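DMATS type aromatic prenyltransferase from Micromonospora olivasterospora probably transfers a dimethylallyl group from its diphosphate donor to C6 of the indole ring of tryptophan. Local coordinates of one contact, PDB 6ZRX (chain A, 1.70 Å), residues Ser282-Asp287 and Asp322-Ile327, beside the matching contact of the related DMATS type aromatic prenyltransferase from Streptomyces coelicolor, PDB 6ZS0 (chain B, 1.50 Å), residues Asp279-Asp284 and Asp319-Ile324. Both blocks share one frame: the second was fitted to the first on N, CA, C and O of the twelve residues, RMSD 0.21 Å. Numbering follows each deposited sequence.

Structure 1 (6ZRX); sequences SYVTDD and DGVGLI.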
loop_
_atom_site.group_PDB
_atom_site.type_symbol
_atom_site.label_atom_id
_atom_site.label_comp_id
_atom_site.label_asym_id
_atom_site.label_seq_id
_atom_site.Cartn_x
_atom_site.Cartn_y
_atom_site.Cartn_z
ATOM N N SER A 282 2.889 14.980 -2.732
ATOM C CA SER A 282 2.247 16.157 -2.092
ATOM C C SER A 282 3.300 17.225 -1.730
ATOM O O SER A 282 2.897 18.354 -1.414
ATOM C CB SER A 282 1.461 15.716 -0.872
ATOM O OG SER A 282 0.685 16.787 -0.349
ATOM N N TYR A 283 4.593 16.889 -1.791
ATOM C CA TYR A 283 5.701 17.691 -1.187
ATOM C C TYR A 283 6.795 17.996 -2.219
ATOM O O TYR A 283 7.927 18.351 -1.805
ATOM C CB TYR A 283 6.217 16.957 0.048
ATOM C CG TYR A 283 5.145 16.815 1.091
ATOM C CD1 TYR A 283 4.775 17.891 1.879
ATOM C CD2 TYR A 283 4.428 15.642 1.222
ATOM C CE1 TYR A 283 3.744 17.791 2.801
ATOM C CE2 TYR A 283 3.403 15.519 2.144
ATOM C CZ TYR A 283 3.058 16.600 2.938
ATOM O OH TYR A 283 2.048 16.486 3.854
ATOM N N VAL A 284 6.460 17.915 -3.508
ATOM C CA VAL A 284 7.410 18.148 -4.639
ATOM C C VAL A 284 6.731 19.020 -5.691
ATOM O O VAL A 284 5.483 19.049 -5.736
ATOM C CB VAL A 284 7.894 16.817 -5.248
ATOM C CG1 VAL A 284 8.824 16.076 -4.310
ATOM C CG2 VAL A 284 6.740 15.935 -5.679
ATOM N N THR A 285 7.529 19.682 -6.532
ATOM C CA THR A 285 7.056 20.471 -7.690
ATOM C C THR A 285 6.620 19.521 -8.802
ATOM O O THR A 285 5.649 19.844 -9.509
ATOM C CB THR A 285 8.134 21.456 -8.164
ATOM O OG1 THR A 285 9.308 20.726 -8.519
ATOM C CG2 THR A 285 8.478 22.478 -7.104
ATOM N N ASP A 286 7.322 18.393 -8.949
ATOM C CA ASP A 286 7.115 17.450 -10.068
ATOM C C ASP A 286 7.882 16.151 -9.805
ATOM O O ASP A 286 8.600 16.048 -8.791
ATOM C CB ASP A 286 7.578 18.089 -11.371
ATOM C CG ASP A 286 8.994 18.601 -11.255
ATOM O OD1 ASP A 286 9.911 17.765 -11.098
ATOM O OD2 ASP A 286 9.169 19.832 -11.275
ATOM N N ASP A 287 7.753 15.199 -10.718
ATOM C CA ASP A 287 8.318 13.845 -10.562
ATOM C C ASP A 287 9.826 13.848 -10.781
ATOM O O ASP A 287 10.455 12.862 -10.369
ATOM C CB ASP A 287 7.581 12.853 -11.456
ATOM C CG ASP A 287 6.287 12.427 -10.801
ATOM O OD1 ASP A 287 6.368 11.891 -9.671
ATOM O OD2 ASP A 287 5.223 12.654 -11.398
ATOM N N ASP A 322 6.918 17.114 -16.424
ATOM C CA ASP A 322 5.620 17.437 -17.079
ATOM C C ASP A 322 4.441 17.070 -16.164
ATOM O O ASP A 322 3.285 17.243 -16.604
ATOM C CB ASP A 322 5.472 16.733 -18.429
ATOM C CG ASP A 322 6.224 17.382 -19.582
ATOM O OD1 ASP A 322 6.943 18.384 -19.346
ATOM O OD2 ASP A 322 6.073 16.887 -20.711
ATOM N N GLY A 323 4.702 16.589 -14.954
ATOM C CA GLY A 323 3.633 16.243 -14.007
ATOM C C GLY A 323 4.158 15.897 -12.641
ATOM O O GLY A 323 5.392 15.849 -12.450
ATOM N N VAL A 324 3.244 15.682 -11.710
ATOM C CA VAL A 324 3.552 15.208 -10.339
ATOM C C VAL A 324 2.669 13.982 -10.066
ATOM O O VAL A 324 1.665 13.832 -10.737
ATOM C CB VAL A 324 3.348 16.348 -9.329
ATOM C CG1 VAL A 324 1.873 16.680 -9.123
ATOM C CG2 VAL A 324 4.038 16.062 -8.020
ATOM N N GLY A 325 3.058 13.129 -9.138
ATOM C CA GLY A 325 2.221 11.993 -8.715
ATOM C C GLY A 325 2.548 10.672 -9.401
ATOM O O GLY A 325 1.906 9.669 -9.016
ATOM N N LEU A 326 3.477 10.619 -10.375
ATOM C CA LEU A 326 3.985 9.312 -10.895
ATOM C C LEU A 326 4.590 8.547 -9.717
ATOM O O LEU A 326 4.214 7.386 -9.497
ATOM C CB LEU A 326 5.032 9.522 -11.992
ATOM C CG LEU A 326 5.776 8.264 -12.451
ATOM C CD1 LEU A 326 4.813 7.209 -12.962
ATOM C CD2 LEU A 326 6.805 8.615 -13.507
ATOM N N ILE A 327 5.518 9.181 -9.001
ATOM C CA ILE A 327 6.082 8.644 -7.738
ATOM C C ILE A 327 5.123 9.077 -6.631
ATOM O O ILE A 327 5.207 10.216 -6.175
ATOM C CB ILE A 327 7.523 9.114 -7.512
ATOM C CG1 ILE A 327 8.427 8.706 -8.682
ATOM C CG2 ILE A 327 8.055 8.598 -6.178
ATOM C CD1 ILE A 327 9.802 9.333 -8.640
HETATM O O HOH W 1 5.437 12.694 -7.478
#
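Asp287, first residue of helix 287-300, reaches from the loop after strand 273-278 into the loop leading to strand 327-334 of the ABBA barrel. Its carboxylate ties the helix start to two successive backbone N-H groups, away from the ligand pockets: N of Leu326 meets OD2 of Asp287 at 2.9 Å on the syn side, while N of Ile327 approaches OD1 of Asp287 at 2.9 Å from above the carboxylate plane, nearly straight at 170°. A water bridges OD1, Gly325 N and Ile327 O; Arg318 forms a salt bridge with OD2. The Leu326 side chain runs across that of Asp287 at about a right angle, CB of Leu326 3.2 Å from OD2 of Asp287. CG2 of Val284 touches CG2 of Val324 at 3.6 Å. Asp286, the N-cap, rests CB on Gly323 O at 3.3 Å; chi1 of 53° sends its carboxylate away, to Glu289 N and Arg321.

What differs
The N-cap residue is an acid in one protein and a histidine in the other: Asp286(A) stands where His283(B) does. Both share chi1 (53° and 52°), and the near atoms of the ring lie where the carboxylate atoms do, with OD1 of Asp286(A) and ND1 of His283(B) 0.4 Å apart and OD2 and CD2 of the same residues 0.3 Å apart. Beyond them CE1 and NE2 of His283(B) have no counterpart in Asp286(A). A carbon thus takes the place of the oxygen that forms a salt bridge with Arg321(A), and the carboxylate's negative charge is absent from this position, while CB still rests on Gly323(A) O or Gly320(B) O. Next to it, Thr285(A) is matched by Arg282(B): CG2 and CG, respectively, are 0.3 Å apart, but the hydroxyl has no counterpart and the guanidinium extends beyond. Ser282(A) against Asp279(B) exchanges a hydroxyl for a carboxylate, away from the other segment. Asp287(A) and Asp284(B) keep their place and their bonds to the two backbone N-H groups; the bridging water and the valines, Val284(A) with Val324(A) and Val281(B) with Val321(B), stay in place. The models differ again at Leu326(A) and Leu323(B): chi1 is 171° against -71°, and the CG atoms stand 2.3 Å apart after superposition, although CB of Leu326(A) stays on Asp287(A) OD2 and CB of Leu323(B) on Asp284(B) OD2.

Structure 2 (6ZS0); sequences DYVRHD and DGVGLI.
Asp284 sets its carboxylate against two successive backbone N-H groups of 319-324. N of Leu323 meets OD2 of Asp284 at 2.8 Å on the syn side, and N of Ile324 approaches OD1 of Asp284 at 2.9 Å from above the carboxylate plane, nearly straight at 176°. A water bridges OD1, Gly322 N and Ile324 O, and Arg315 forms a salt bridge with OD2. The Leu323 side chain runs across that of Asp284 at about a right angle; with chi1 at -71°, CB and CG of Leu323 lie 3.2 and 3.4 Å from OD2 of Asp284. CG2 of Val281 touches CG2 of Val321 at 3.7 Å. His283, at the N-cap position, rests CB on Gly320 O at 3.1 Å, and chi1 of 52° sends its imidazole away from 319-324. Beside it, Arg282 points outward and forms a salt bridge with Glu286 of the helix.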
loop_
_atom_site.group_PDB
_atom_site.type_symbol
_atom_site.label_atom_id
_atom_site.label_comp_id
_atom_site.label_asym_id
_atom_site.label_seq_id
_atom_site.Cartn_x
_atom_site.Cartn_y
_atom_site.Cartn_z
ATOM N N ASP B 279 2.908 14.962 -2.568
ATOM C CA ASP B 279 2.336 16.193 -1.974
ATOM C C ASP B 279 3.432 17.211 -1.648
ATOM O O ASP B 279 3.076 18.296 -1.290
ATOM C CB ASP B 279 1.548 15.878 -0.707
ATOM C CG ASP B 279 0.245 15.163 -0.949
ATOM O OD1 ASP B 279 -0.120 14.968 -2.129
ATOM O OD2 ASP B 279 -0.446 14.898 0.058
ATOM N N TYR B 280 4.708 16.877 -1.845
ATOM C CA TYR B 280 5.838 17.679 -1.275
ATOM C C TYR B 280 6.844 18.052 -2.361
ATOM O O TYR B 280 7.946 18.491 -1.998
ATOM C CB TYR B 280 6.521 16.917 -0.123
ATOM C CG TYR B 280 5.558 16.621 1.002
ATOM C CD1 TYR B 280 4.930 17.637 1.681
ATOM C CD2 TYR B 280 5.256 15.323 1.366
ATOM C CE1 TYR B 280 3.998 17.389 2.670
ATOM C CE2 TYR B 280 4.352 15.043 2.374
ATOM C CZ TYR B 280 3.723 16.082 3.040
ATOM O OH TYR B 280 2.778 15.851 4.003
ATOM N N VAL B 281 6.491 17.890 -3.629
ATOM C CA VAL B 281 7.405 18.168 -4.769
ATOM C C VAL B 281 6.702 19.059 -5.786
ATOM O O VAL B 281 5.480 19.044 -5.835
ATOM C CB VAL B 281 7.845 16.866 -5.443
ATOM C CG1 VAL B 281 8.684 16.027 -4.515
ATOM C CG2 VAL B 281 6.655 16.086 -5.968
ATOM N N ARG B 282 7.483 19.717 -6.644
ATOM C CA ARG B 282 6.945 20.474 -7.803
ATOM C C ARG B 282 6.539 19.506 -8.908
ATOM O O ARG B 282 5.620 19.825 -9.637
ATOM C CB ARG B 282 7.998 21.421 -8.374
ATOM C CG ARG B 282 8.476 22.493 -7.420
ATOM C CD ARG B 282 9.588 23.320 -8.068
ATOM N NE ARG B 282 10.002 24.472 -7.267
ATOM C CZ ARG B 282 10.878 24.441 -6.255
ATOM N NH1 ARG B 282 11.172 25.561 -5.608
ATOM N NH2 ARG B 282 11.440 23.296 -5.885
ATOM N N HIS B 283 7.258 18.397 -9.060
ATOM C CA HIS B 283 7.062 17.444 -10.177
ATOM C C HIS B 283 7.785 16.140 -9.877
ATOM O O HIS B 283 8.550 16.062 -8.882
ATOM C CB HIS B 283 7.487 18.062 -11.532
ATOM C CG HIS B 283 8.864 18.634 -11.522
ATOM N ND1 HIS B 283 9.973 17.840 -11.447
ATOM C CD2 HIS B 283 9.305 19.916 -11.559
ATOM C CE1 HIS B 283 11.063 18.604 -11.455
ATOM N NE2 HIS B 283 10.673 19.881 -11.525
ATOM N N ASP B 284 7.568 15.144 -10.714
ATOM C CA ASP B 284 8.175 13.810 -10.533
ATOM C C ASP B 284 9.683 13.847 -10.753
ATOM O O ASP B 284 10.365 12.934 -10.265
ATOM C CB ASP B 284 7.480 12.783 -11.425
ATOM C CG ASP B 284 6.190 12.339 -10.787
ATOM O OD1 ASP B 284 6.287 11.808 -9.656
ATOM O OD2 ASP B 284 5.135 12.494 -11.418
ATOM N N ASP B 319 7.120 17.186 -16.175
ATOM C CA ASP B 319 5.898 17.758 -16.799
ATOM C C ASP B 319 4.660 17.349 -16.017
ATOM O O ASP B 319 3.568 17.604 -16.506
ATOM C CB ASP B 319 5.749 17.323 -18.259
ATOM C CG ASP B 319 6.711 18.036 -19.173
ATOM O OD1 ASP B 319 7.188 19.099 -18.781
ATOM O OD2 ASP B 319 6.984 17.504 -20.257
ATOM N N GLY B 320 4.819 16.738 -14.848
ATOM C CA GLY B 320 3.671 16.423 -13.993
ATOM C C GLY B 320 4.108 15.977 -12.618
ATOM O O GLY B 320 5.311 15.985 -12.332
ATOM N N VAL B 321 3.153 15.560 -11.817
ATOM C CA VAL B 321 3.421 15.083 -10.439
ATOM C C VAL B 321 2.566 13.845 -10.213
ATOM O O VAL B 321 1.568 13.669 -10.940
ATOM C CB VAL B 321 3.127 16.203 -9.432
ATOM C CG1 VAL B 321 1.646 16.527 -9.386
ATOM C CG2 VAL B 321 3.652 15.854 -8.059
ATOM N N GLY B 322 2.954 12.988 -9.280
ATOM C CA GLY B 322 2.116 11.872 -8.834
ATOM C C GLY B 322 2.582 10.533 -9.340
ATOM O O GLY B 322 2.126 9.548 -8.788
ATOM N N LEU B 323 3.470 10.471 -10.334
ATOM C CA LEU B 323 3.973 9.163 -10.811
ATOM C C LEU B 323 4.653 8.431 -9.657
ATOM O O LEU B 323 4.400 7.237 -9.483
ATOM C CB LEU B 323 4.915 9.341 -11.996
ATOM C CG LEU B 323 4.219 9.768 -13.287
ATOM C CD1 LEU B 323 5.231 9.978 -14.404
ATOM C CD2 LEU B 323 3.160 8.757 -13.684
ATOM N N ILE B 324 5.478 9.121 -8.876
ATOM C CA ILE B 324 5.933 8.560 -7.578
ATOM C C ILE B 324 4.978 9.085 -6.510
ATOM O O ILE B 324 5.042 10.268 -6.175
ATOM C CB ILE B 324 7.398 8.888 -7.279
ATOM C CG1 ILE B 324 8.323 8.326 -8.347
ATOM C CG2 ILE B 324 7.754 8.380 -5.888
ATOM C CD1 ILE B 324 9.780 8.713 -8.168
HETATM O O HOH W 2 5.480 12.701 -7.368
#